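Local coordinates for protein putative N-acetylmuramoyl-L-alanine amidase,autolysin cwp6 (Peptoclostridium difficile, PDB 5J72) that probably cleaves the amide bond between N-acetylmuramic acid and L-alanine in peptidoglycan as a zinc-dependent autolysin carried on the cell wall by CWB2 modules, at residues A30-L35 / A46-Y50; S18-F24 / D55-I61; R565-F570 / T624-I629. All coordinates share one frame; numbering follows the deposited sequence.

Contact 1: A30-L35 / A46-Y50; sequences ADSITL and ATLNY
Leu35 and Leu48 meet through their CD1 methyls, 3.8 Å apart, with the two side chains at about a right angle, and beside them CG1 of Ile33 rests on CB of Leu48. These three, with Ala46, form the tightly packed face of a β hairpin made by strands 30-39 and 42-51 in the N-terminal domain. Ile33 reaches Leu48 because its CG1 stands between the backbone N and the carbonyl carbon (chi1 62°). Tyr57 of the adjoining strand 56-63 and Val22 of strand 16-24, which does not pair with the hairpin, pack on Ile33 and Leu48.

The other face carries Ser32, Thr34, Thr47 and Asn49, and is looser and partly open to solvent. Here the Thr34 and Thr47 hydroxyls share a hydrogen bond of 3.2 Å between their OG1 atoms, while Asn81 ND2 also binds Thr34 OG1 and Ser32 OG. The amide of Asn49 leans back over the neighbouring strand, bringing ND2 to 3.5 Å from CB of Ser32.

Between the faces the backbones pair antiparallel. Leu48 N gives a nearly straight bond to Ile33 O (2.8 Å, 168° at the hydrogen), Ile33 N returns one to Leu48 O, and Leu35 and Ala46 exchange another two. At the end where the chain turns a corner, Tyr50 N binds Asp31 O at 2.8 Å from 39° above the carbonyl plane, and a water held by Tyr50 O makes a weak second bond to Asp31 O.

The chemistry is therefore two-sided: aliphatic side chains seal the hairpin against the domain interior, whereas hydroxyls and amides line its wetter surface.

Contact 2: S18-F24 / D55-I61; sequences SNASVKF and DSYEGVI
Lys23 closes one end of this antiparallel strand pair by reaching across to Asp55. Its CB lies 3.6 Å from Ser56 OG; CG, anti to the backbone N (chi1 -171°), carries the chain over Asp55 O, also at 3.6 Å; CD stays beside Ser56 OG; and CE touches both Asp55 O and that same hydroxyl, which lie on one side of it. Bends at chi3 and chi4 then turn NZ onto Asp55, where it forms a salt bridge with OD1 of Asp55 at 2.8 Å and a hydrogen bond to Asp55 O, approached from 50° above the carbonyl plane. The ammonium group is thus gripped by the side chain and the backbone of one residue, with a weak further bond to Thr54 O. The two side chains cross at about a right angle, and Asp55 OD2 is left to bind Tyr50 OH. Asp55 and Ser56 both face Asn51, forming a G1 β bulge where the strand begins.

From there the pairing is regular. Tyr57 N donates to Val22 O almost straight (2.8 Å, 177° at the hydrogen), and the same oxygen lies in the plane of the Tyr57 ring, at its edge. Gly59 pairs with Ala20, whose CB touches CD1 of Ile61 at 4.0 Å. On the opposite face, Asn19 and Val60 lie side by side, OD1 of Asn19 being 3.6 Å from CG2 of Val60.

Strand 16-24 is flanked on its other edge by strand 3-7, and strand 56-63 by strand 42-51; Ile33 of strand 30-39 packs on Val22, Phe24 and Tyr57.

Contact 3: R565-F570 / T624-I629; sequences RILEKF and TMGTQI
Gln628 is a knob in a hole formed by Arg565, Ile566, Glu568 and Lys569, the central feature of a helix-helix contact in the amidase domain, whose fold is a mixed sheet flanked by helices. The short axes of helices 565-569 and 624-629 pass 8.5 Å apart, running roughly antiparallel at 143°.

Bent at chi2 (-51°), the glutamine chain turns its amide across Lys569, the two side chains meeting at about a right angle with CG of Lys569 3.2 Å from CD of Gln628. The amide is held in this position by a hydrogen bond from NE2 to Arg565 O. Its carboxamide plane contains the acceptor, yet the donor stands well above the carbonyl plane of Arg565, away from a lone pair. Arg565 turns its guanidinium outward, presenting NH2 edge-on to the syn lone pair of Glu568 OE1 in a 3.0 Å salt bridge, while its NE pairs with Asp635.

On the buried flank Met625 crosses both Phe570 and Ile566 obliquely. Met625, with CG anti to the backbone N and the chain bent at chi2 and chi3, curls its methyl over the Phe570 ring in a CH-π contact, CE lying 3.8 Å from the centroid; its sulfur stands obliquely to the ring in a Met-aromatic contact. SD of Met625 also touches CG2 of Ile566 at 3.9 Å, and Ile566 and Ile629 lie side by side, pointing the same way. Val602 and Cys604 of strand 599-606 lie beneath, so these apolar groups fasten both helices to the sheet.

At the polar end, one water bridges the two helices: it donates to Glu568 OE1 at 2.7 Å and accepts from Gln628 NE2 at 3.0 Å.

Contacts 1 and 2 belong to one β structure in the N-terminal domain: their centres are 8 Å apart, strands 42-51 and 56-63 are neighbours, and contact 1 is nested within the chain loop closed by contact 2. They touch directly, with Tyr57 OH 2.7 Å from Ala30 O, a probable hydrogen bond. A calcium ion lies about 8 Å from the Ser21 side chain of contact 2 and about 13 Å from that of Leu35 in contact 1. Contact 3 is separate, in the amidase domain, its centre 63 Å from that of contact 1 and 57 Å from that of contact 2. There the Ile629 side chain is about 13 Å from the catalytic-domain zinc ion.

Contact 1: A30-L35 / A46-Y50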
loop_
_atom_site.group_PDB
_atom_site.type_symbol
_atom_site.label_atom_id
_atom_site.label_comp_id
_atom_site.label_asym_id
_atom_site.label_seq_id
_atom_site.Cartn_x
_atom_site.Cartn_y
_atom_site.Cartn_z
ATOM N N ALA A 30 -17.682 -16.439 -35.345
ATOM C CA ALA A 30 -16.222 -16.455 -35.481
ATOM C C ALA A 30 -15.632 -16.761 -34.134
ATOM O O ALA A 30 -16.034 -16.173 -33.126
ATOM C CB ALA A 30 -15.747 -15.082 -35.975
ATOM N N ASP A 31 -14.660 -17.664 -34.106
ATOM C CA ASP A 31 -14.028 -18.046 -32.870
ATOM C C ASP A 31 -13.034 -17.020 -32.307
ATOM O O ASP A 31 -12.663 -17.113 -31.141
ATOM C CB ASP A 31 -13.244 -19.341 -33.062
ATOM C CG ASP A 31 -14.139 -20.535 -33.340
ATOM O OD1 ASP A 31 -15.327 -20.500 -32.927
ATOM O OD2 ASP A 31 -13.654 -21.489 -33.967
ATOM N N SER A 32 -12.587 -16.048 -33.125
ATOM C CA SER A 32 -11.622 -15.068 -32.609
ATOM C C SER A 32 -11.648 -13.833 -33.462
ATOM O O SER A 32 -12.210 -13.865 -34.573
ATOM C CB SER A 32 -10.198 -15.633 -32.640
ATOM O OG SER A 32 -9.758 -15.761 -33.988
ATOM N N ILE A 33 -11.068 -12.751 -32.946
ATOM C CA ILE A 33 -10.875 -11.486 -33.683
ATOM C C ILE A 33 -9.446 -11.059 -33.425
ATOM O O ILE A 33 -8.845 -11.478 -32.441
ATOM C CB ILE A 33 -11.808 -10.354 -33.253
ATOM C CG1 ILE A 33 -11.548 -10.009 -31.756
ATOM C CG2 ILE A 33 -13.304 -10.802 -33.493
ATOM C CD1 ILE A 33 -12.487 -8.856 -31.331
ATOM N N THR A 34 -8.896 -10.212 -34.300
ATOM C CA THR A 34 -7.550 -9.718 -34.159
ATOM C C THR A 34 -7.583 -8.205 -34.163
ATOM O O THR A 34 -8.133 -7.602 -35.070
ATOM C CB THR A 34 -6.679 -10.212 -35.299
ATOM O OG1 THR A 34 -6.676 -11.623 -35.244
ATOM C CG2 THR A 34 -5.207 -9.749 -35.153
ATOM N N LEU A 35 -6.999 -7.603 -33.133
ATOM C CA LEU A 35 -6.941 -6.133 -33.033
ATOM C C LEU A 35 -5.588 -5.755 -33.591
ATOM O O LEU A 35 -4.575 -6.423 -33.224
ATOM C CB LEU A 35 -7.002 -5.753 -31.570
ATOM C CG LEU A 35 -8.474 -5.540 -31.053
ATOM C CD1 LEU A 35 -9.308 -6.839 -31.202
ATOM C CD2 LEU A 35 -8.359 -5.067 -29.573
ATOM N N ALA A 46 -3.071 -8.393 -31.373
ATOM C CA ALA A 46 -3.486 -9.305 -30.298
ATOM C C ALA A 46 -4.685 -10.077 -30.796
ATOM O O ALA A 46 -5.597 -9.484 -31.418
ATOM C CB ALA A 46 -3.870 -8.532 -29.055
ATOM N N THR A 47 -4.712 -11.394 -30.551
ATOM C CA THR A 47 -5.864 -12.193 -30.987
ATOM C C THR A 47 -6.705 -12.504 -29.759
ATOM O O THR A 47 -6.166 -12.943 -28.753
ATOM C CB THR A 47 -5.371 -13.442 -31.728
ATOM O OG1 THR A 47 -4.886 -12.941 -32.973
ATOM C CG2 THR A 47 -6.505 -14.450 -32.040
ATOM N N LEU A 48 -8.024 -12.232 -29.832
ATOM C CA LEU A 48 -8.929 -12.443 -28.691
ATOM C C LEU A 48 -9.874 -13.566 -29.066
ATOM O O LEU A 48 -10.475 -13.525 -30.147
ATOM C CB LEU A 48 -9.700 -11.111 -28.430
ATOM C CG LEU A 48 -8.801 -9.854 -28.361
ATOM C CD1 LEU A 48 -9.691 -8.731 -27.953
ATOM C CD2 LEU A 48 -7.621 -10.037 -27.332
ATOM N N ASN A 49 -10.010 -14.570 -28.197
ATOM C CA ASN A 49 -10.858 -15.738 -28.475
ATOM C C ASN A 49 -12.218 -15.641 -27.835
ATOM O O ASN A 49 -12.328 -15.200 -26.707
ATOM C CB ASN A 49 -10.161 -16.940 -27.916
ATOM C CG ASN A 49 -8.885 -17.171 -28.693
ATOM O OD1 ASN A 49 -7.806 -17.028 -28.133
ATOM N ND2 ASN A 49 -8.938 -17.503 -29.971
ATOM N N TYR A 50 -13.242 -16.093 -28.556
ATOM C CA TYR A 50 -14.604 -16.040 -28.081
ATOM C C TYR A 50 -14.818 -16.887 -26.815
ATOM O O TYR A 50 -14.425 -18.057 -26.770
ATOM C CB TYR A 50 -15.523 -16.513 -29.193
ATOM C CG TYR A 50 -16.975 -16.241 -28.859
ATOM C CD1 TYR A 50 -17.464 -14.942 -28.793
ATOM C CD2 TYR A 50 -17.860 -17.291 -28.611
ATOM C CE1 TYR A 50 -18.806 -14.690 -28.492
ATOM C CE2 TYR A 50 -19.202 -17.052 -28.324
ATOM C CZ TYR A 50 -19.671 -15.760 -28.264
ATOM O OH TYR A 50 -20.989 -15.575 -27.959
HETATM O O HOH W 1 -13.047 -19.462 -28.718
#

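Contact 2: S18-F24 / D55-I61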
loop_
_atom_site.group_PDB
_atom_site.type_symbol
_atom_site.label_atom_id
_atom_site.label_comp_id
_atom_site.label_asym_id
_atom_site.label_seq_id
_atom_site.Cartn_x
_atom_site.Cartn_y
_atom_site.Cartn_z
ATOM N N SER A 18 -1.644 -6.786 -20.942
ATOM C CA SER A 18 -2.875 -6.086 -20.621
ATOM C C SER A 18 -4.064 -6.945 -21.072
ATOM O O SER A 18 -4.149 -7.334 -22.250
ATOM C CB SER A 18 -2.910 -4.719 -21.323
ATOM O OG SER A 18 -4.164 -4.075 -21.111
ATOM N N ASN A 19 -5.007 -7.244 -20.155
ATOM C CA ASN A 19 -6.140 -8.023 -20.608
ATOM C C ASN A 19 -7.060 -7.177 -21.488
ATOM O O ASN A 19 -7.322 -6.011 -21.173
ATOM C CB ASN A 19 -6.982 -8.554 -19.396
ATOM C CG ASN A 19 -6.192 -9.465 -18.517
ATOM O OD1 ASN A 19 -5.338 -10.201 -19.024
ATOM N ND2 ASN A 19 -6.429 -9.488 -17.210
ATOM N N ALA A 20 -7.595 -7.771 -22.551
ATOM C CA ALA A 20 -8.523 -7.047 -23.435
ATOM C C ALA A 20 -9.775 -7.870 -23.634
ATOM O O ALA A 20 -9.716 -9.101 -23.789
ATOM C CB ALA A 20 -7.895 -6.810 -24.810
ATOM N N SER A 21 -10.888 -7.196 -23.659
ATOM C CA SER A 21 -12.160 -7.844 -23.862
ATOM C C SER A 21 -12.974 -6.991 -24.857
ATOM O O SER A 21 -13.144 -5.779 -24.622
ATOM C CB SER A 21 -12.861 -7.942 -22.500
ATOM O OG SER A 21 -14.219 -8.306 -22.646
ATOM N N VAL A 22 -13.441 -7.595 -25.958
ATOM C CA VAL A 22 -14.285 -6.937 -26.932
ATOM C C VAL A 22 -15.658 -7.653 -27.019
ATOM O O VAL A 22 -15.718 -8.873 -27.199
ATOM C CB VAL A 22 -13.621 -6.904 -28.308
ATOM C CG1 VAL A 22 -14.547 -6.249 -29.317
ATOM C CG2 VAL A 22 -12.313 -6.104 -28.217
ATOM N N LYS A 23 -16.741 -6.886 -26.908
ATOM C CA LYS A 23 -18.074 -7.479 -26.948
ATOM C C LYS A 23 -18.831 -6.884 -28.093
ATOM O O LYS A 23 -18.842 -5.642 -28.205
ATOM C CB LYS A 23 -18.790 -7.154 -25.612
ATOM C CG LYS A 23 -20.128 -7.924 -25.457
ATOM C CD LYS A 23 -20.592 -7.868 -23.969
ATOM C CE LYS A 23 -20.856 -9.237 -23.398
ATOM N NZ LYS A 23 -21.840 -9.978 -24.226
ATOM N N PHE A 24 -19.423 -7.701 -28.959
ATOM C CA PHE A 24 -20.216 -7.194 -30.085
ATOM C C PHE A 24 -21.705 -7.499 -29.836
ATOM O O PHE A 24 -21.997 -8.595 -29.363
ATOM C CB PHE A 24 -19.911 -7.905 -31.430
ATOM C CG PHE A 24 -18.605 -7.475 -32.043
ATOM C CD1 PHE A 24 -17.398 -7.950 -31.546
ATOM C CD2 PHE A 24 -18.582 -6.625 -33.138
ATOM C CE1 PHE A 24 -16.193 -7.585 -32.145
ATOM C CE2 PHE A 24 -17.354 -6.254 -33.752
ATOM C CZ PHE A 24 -16.177 -6.744 -33.244
ATOM N N ASP A 55 -19.953 -14.339 -23.743
ATOM C CA ASP A 55 -20.376 -13.771 -25.035
ATOM C C ASP A 55 -19.405 -12.571 -25.427
ATOM O O ASP A 55 -19.840 -11.528 -25.906
ATOM C CB ASP A 55 -21.831 -13.246 -24.917
ATOM C CG ASP A 55 -22.323 -12.662 -26.222
ATOM O OD1 ASP A 55 -22.983 -11.602 -26.181
ATOM O OD2 ASP A 55 -22.022 -13.243 -27.288
ATOM N N SER A 56 -18.124 -12.750 -25.188
ATOM C CA SER A 56 -17.096 -11.689 -25.417
ATOM C C SER A 56 -15.828 -12.309 -26.034
ATOM O O SER A 56 -15.607 -13.492 -25.869
ATOM C CB SER A 56 -16.658 -11.117 -24.072
ATOM O OG SER A 56 -17.364 -9.917 -23.855
ATOM N N TYR A 57 -15.015 -11.503 -26.715
ATOM C CA TYR A 57 -13.747 -12.003 -27.254
ATOM C C TYR A 57 -12.714 -11.540 -26.185
ATOM O O TYR A 57 -12.646 -10.334 -25.870
ATOM C CB TYR A 57 -13.522 -11.381 -28.642
ATOM C CG TYR A 57 -14.472 -11.995 -29.661
ATOM C CD1 TYR A 57 -15.752 -11.469 -29.861
ATOM C CD2 TYR A 57 -14.099 -13.103 -30.401
ATOM C CE1 TYR A 57 -16.628 -12.044 -30.778
ATOM C CE2 TYR A 57 -14.963 -13.685 -31.315
ATOM C CZ TYR A 57 -16.223 -13.158 -31.495
ATOM O OH TYR A 57 -17.077 -13.793 -32.368
ATOM N N GLU A 58 -11.930 -12.468 -25.646
ATOM C CA GLU A 58 -11.025 -12.140 -24.557
ATOM C C GLU A 58 -9.617 -12.600 -24.853
ATOM O O GLU A 58 -9.427 -13.660 -25.470
ATOM C CB GLU A 58 -11.476 -12.902 -23.263
ATOM C CG GLU A 58 -12.883 -12.489 -22.784
ATOM C CD GLU A 58 -13.384 -13.379 -21.628
ATOM O OE1 GLU A 58 -14.488 -13.114 -21.112
ATOM O OE2 GLU A 58 -12.687 -14.347 -21.256
ATOM N N GLY A 59 -8.631 -11.844 -24.413
ATOM C CA GLY A 59 -7.263 -12.279 -24.627
ATOM C C GLY A 59 -6.371 -11.277 -23.958
ATOM O O GLY A 59 -6.806 -10.414 -23.161
ATOM N N VAL A 60 -5.073 -11.360 -24.312
ATOM C CA VAL A 60 -4.097 -10.498 -23.680
ATOM C C VAL A 60 -3.262 -9.726 -24.706
ATOM O O VAL A 60 -2.851 -10.352 -25.672
ATOM C CB VAL A 60 -3.168 -11.442 -22.868
ATOM C CG1 VAL A 60 -1.989 -10.621 -22.265
ATOM C CG2 VAL A 60 -3.986 -12.181 -21.738
ATOM N N ILE A 61 -3.045 -8.422 -24.554
ATOM C CA ILE A 61 -2.154 -7.716 -25.473
ATOM C C ILE A 61 -0.756 -7.815 -24.800
ATOM O O ILE A 61 -0.628 -7.525 -23.611
ATOM C CB ILE A 61 -2.576 -6.214 -25.635
ATOM C CG1 ILE A 61 -4.025 -6.139 -26.243
ATOM C CG2 ILE A 61 -1.532 -5.479 -26.546
ATOM C CD1 ILE A 61 -4.662 -4.727 -25.965
HETATM O O HOH W 2 -19.246 -10.471 -28.516
#

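Contact 3: R565-F570 / T624-I629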
loop_
_atom_site.group_PDB
_atom_site.type_symbol
_atom_site.label_atom_id
_atom_site.label_comp_id
_atom_site.label_asym_id
_atom_site.label_seq_id
_atom_site.Cartn_x
_atom_site.Cartn_y
_atom_site.Cartn_z
ATOM N N ARG A 565 14.532 10.035 27.528
ATOM C CA ARG A 565 13.241 9.822 26.799
ATOM C C ARG A 565 12.649 8.449 27.034
ATOM O O ARG A 565 11.439 8.323 27.168
ATOM C CB ARG A 565 13.438 10.094 25.320
ATOM C CG ARG A 565 13.824 11.568 25.047
ATOM C CD ARG A 565 12.780 12.566 25.634
ATOM N NE ARG A 565 13.022 13.850 24.990
ATOM C CZ ARG A 565 12.177 14.873 25.034
ATOM N NH1 ARG A 565 12.458 15.992 24.387
ATOM N NH2 ARG A 565 11.059 14.787 25.738
ATOM N N ILE A 566 13.487 7.395 27.112
ATOM C CA ILE A 566 12.920 6.081 27.330
ATOM C C ILE A 566 12.202 6.040 28.664
ATOM O O ILE A 566 11.066 5.547 28.786
ATOM C CB ILE A 566 14.046 5.011 27.305
ATOM C CG1 ILE A 566 14.588 4.889 25.859
ATOM C CG2 ILE A 566 13.491 3.640 27.832
ATOM C CD1 ILE A 566 15.762 3.885 25.793
ATOM N N LEU A 567 12.895 6.566 29.698
ATOM C CA LEU A 567 12.337 6.548 31.040
ATOM C C LEU A 567 11.068 7.417 31.129
ATOM O O LEU A 567 10.263 7.162 32.008
ATOM C CB LEU A 567 13.424 6.974 32.023
ATOM C CG LEU A 567 14.536 5.873 32.181
ATOM C CD1 LEU A 567 15.766 6.408 32.923
ATOM C CD2 LEU A 567 13.938 4.693 32.945
ATOM N N GLU A 568 10.871 8.408 30.224
ATOM C CA GLU A 568 9.633 9.213 30.249
ATOM C C GLU A 568 8.407 8.333 29.957
ATOM O O GLU A 568 7.314 8.715 30.361
ATOM C CB GLU A 568 9.723 10.408 29.219
ATOM C CG GLU A 568 10.719 11.456 29.714
ATOM C CD GLU A 568 10.839 12.709 28.823
ATOM O OE1 GLU A 568 10.227 12.758 27.732
ATOM O OE2 GLU A 568 11.576 13.667 29.252
ATOM N N LYS A 569 8.547 7.142 29.287
ATOM C CA LYS A 569 7.370 6.297 28.956
ATOM C C LYS A 569 7.448 4.932 29.524
ATOM O O LYS A 569 6.503 4.177 29.409
ATOM C CB LYS A 569 7.209 6.065 27.432
ATOM C CG LYS A 569 7.105 7.322 26.635
ATOM C CD LYS A 569 5.728 7.919 26.714
ATOM C CE LYS A 569 5.915 9.406 26.817
ATOM N NZ LYS A 569 4.674 10.146 26.500
ATOM N N PHE A 570 8.570 4.589 30.103
ATOM C CA PHE A 570 8.755 3.255 30.623
ATOM C C PHE A 570 9.274 3.296 32.063
ATOM O O PHE A 570 10.382 3.807 32.265
ATOM C CB PHE A 570 9.807 2.511 29.726
ATOM C CG PHE A 570 9.257 2.200 28.352
ATOM C CD1 PHE A 570 8.450 1.097 28.145
ATOM C CD2 PHE A 570 9.508 3.034 27.287
ATOM C CE1 PHE A 570 7.900 0.843 26.890
ATOM C CE2 PHE A 570 8.953 2.772 26.025
ATOM C CZ PHE A 570 8.154 1.676 25.851
ATOM N N THR A 624 6.442 2.334 20.768
ATOM C CA THR A 624 6.680 3.473 21.682
ATOM C C THR A 624 8.161 3.502 22.102
ATOM O O THR A 624 8.778 4.560 22.162
ATOM C CB THR A 624 5.781 3.340 22.905
ATOM O OG1 THR A 624 4.446 3.461 22.412
ATOM C CG2 THR A 624 6.047 4.443 23.961
ATOM N N MET A 625 8.728 2.332 22.360
ATOM C CA MET A 625 10.152 2.261 22.704
ATOM C C MET A 625 10.966 2.851 21.586
ATOM O O MET A 625 11.857 3.671 21.845
ATOM C CB MET A 625 10.548 0.808 22.935
ATOM C CG MET A 625 12.076 0.654 23.139
ATOM S SD MET A 625 12.695 1.461 24.675
ATOM C CE MET A 625 11.995 0.333 25.993
ATOM N N GLY A 626 10.679 2.482 20.284
ATOM C CA GLY A 626 11.479 3.048 19.205
ATOM C C GLY A 626 11.267 4.556 19.068
ATOM O O GLY A 626 12.204 5.307 18.783
ATOM N N THR A 627 10.020 4.981 19.209
ATOM C CA THR A 627 9.740 6.409 19.095
ATOM C C THR A 627 10.556 7.230 20.165
ATOM O O THR A 627 11.155 8.253 19.813
ATOM C CB THR A 627 8.251 6.653 19.402
ATOM O OG1 THR A 627 7.502 5.933 18.388
ATOM C CG2 THR A 627 7.927 8.228 19.371
ATOM N N GLN A 628 10.555 6.781 21.422
ATOM C CA GLN A 628 11.307 7.508 22.473
ATOM C C GLN A 628 12.784 7.571 22.124
ATOM O O GLN A 628 13.460 8.604 22.309
ATOM C CB GLN A 628 11.100 6.832 23.826
ATOM C CG GLN A 628 9.651 6.832 24.330
ATOM C CD GLN A 628 9.057 8.240 24.270
ATOM O OE1 GLN A 628 8.176 8.540 23.449
ATOM N NE2 GLN A 628 9.572 9.174 25.107
ATOM N N ILE A 629 13.327 6.444 21.597
ATOM C CA ILE A 629 14.699 6.511 21.215
ATOM C C ILE A 629 14.884 7.552 20.118
ATOM O O ILE A 629 15.860 8.295 20.140
ATOM C CB ILE A 629 15.189 5.095 20.750
ATOM C CG1 ILE A 629 15.178 4.133 21.966
ATOM C CG2 ILE A 629 16.592 5.219 20.117
ATOM C CD1 ILE A 629 15.461 2.586 21.569
HETATM O O HOH W 3 8.482 11.883 25.842
#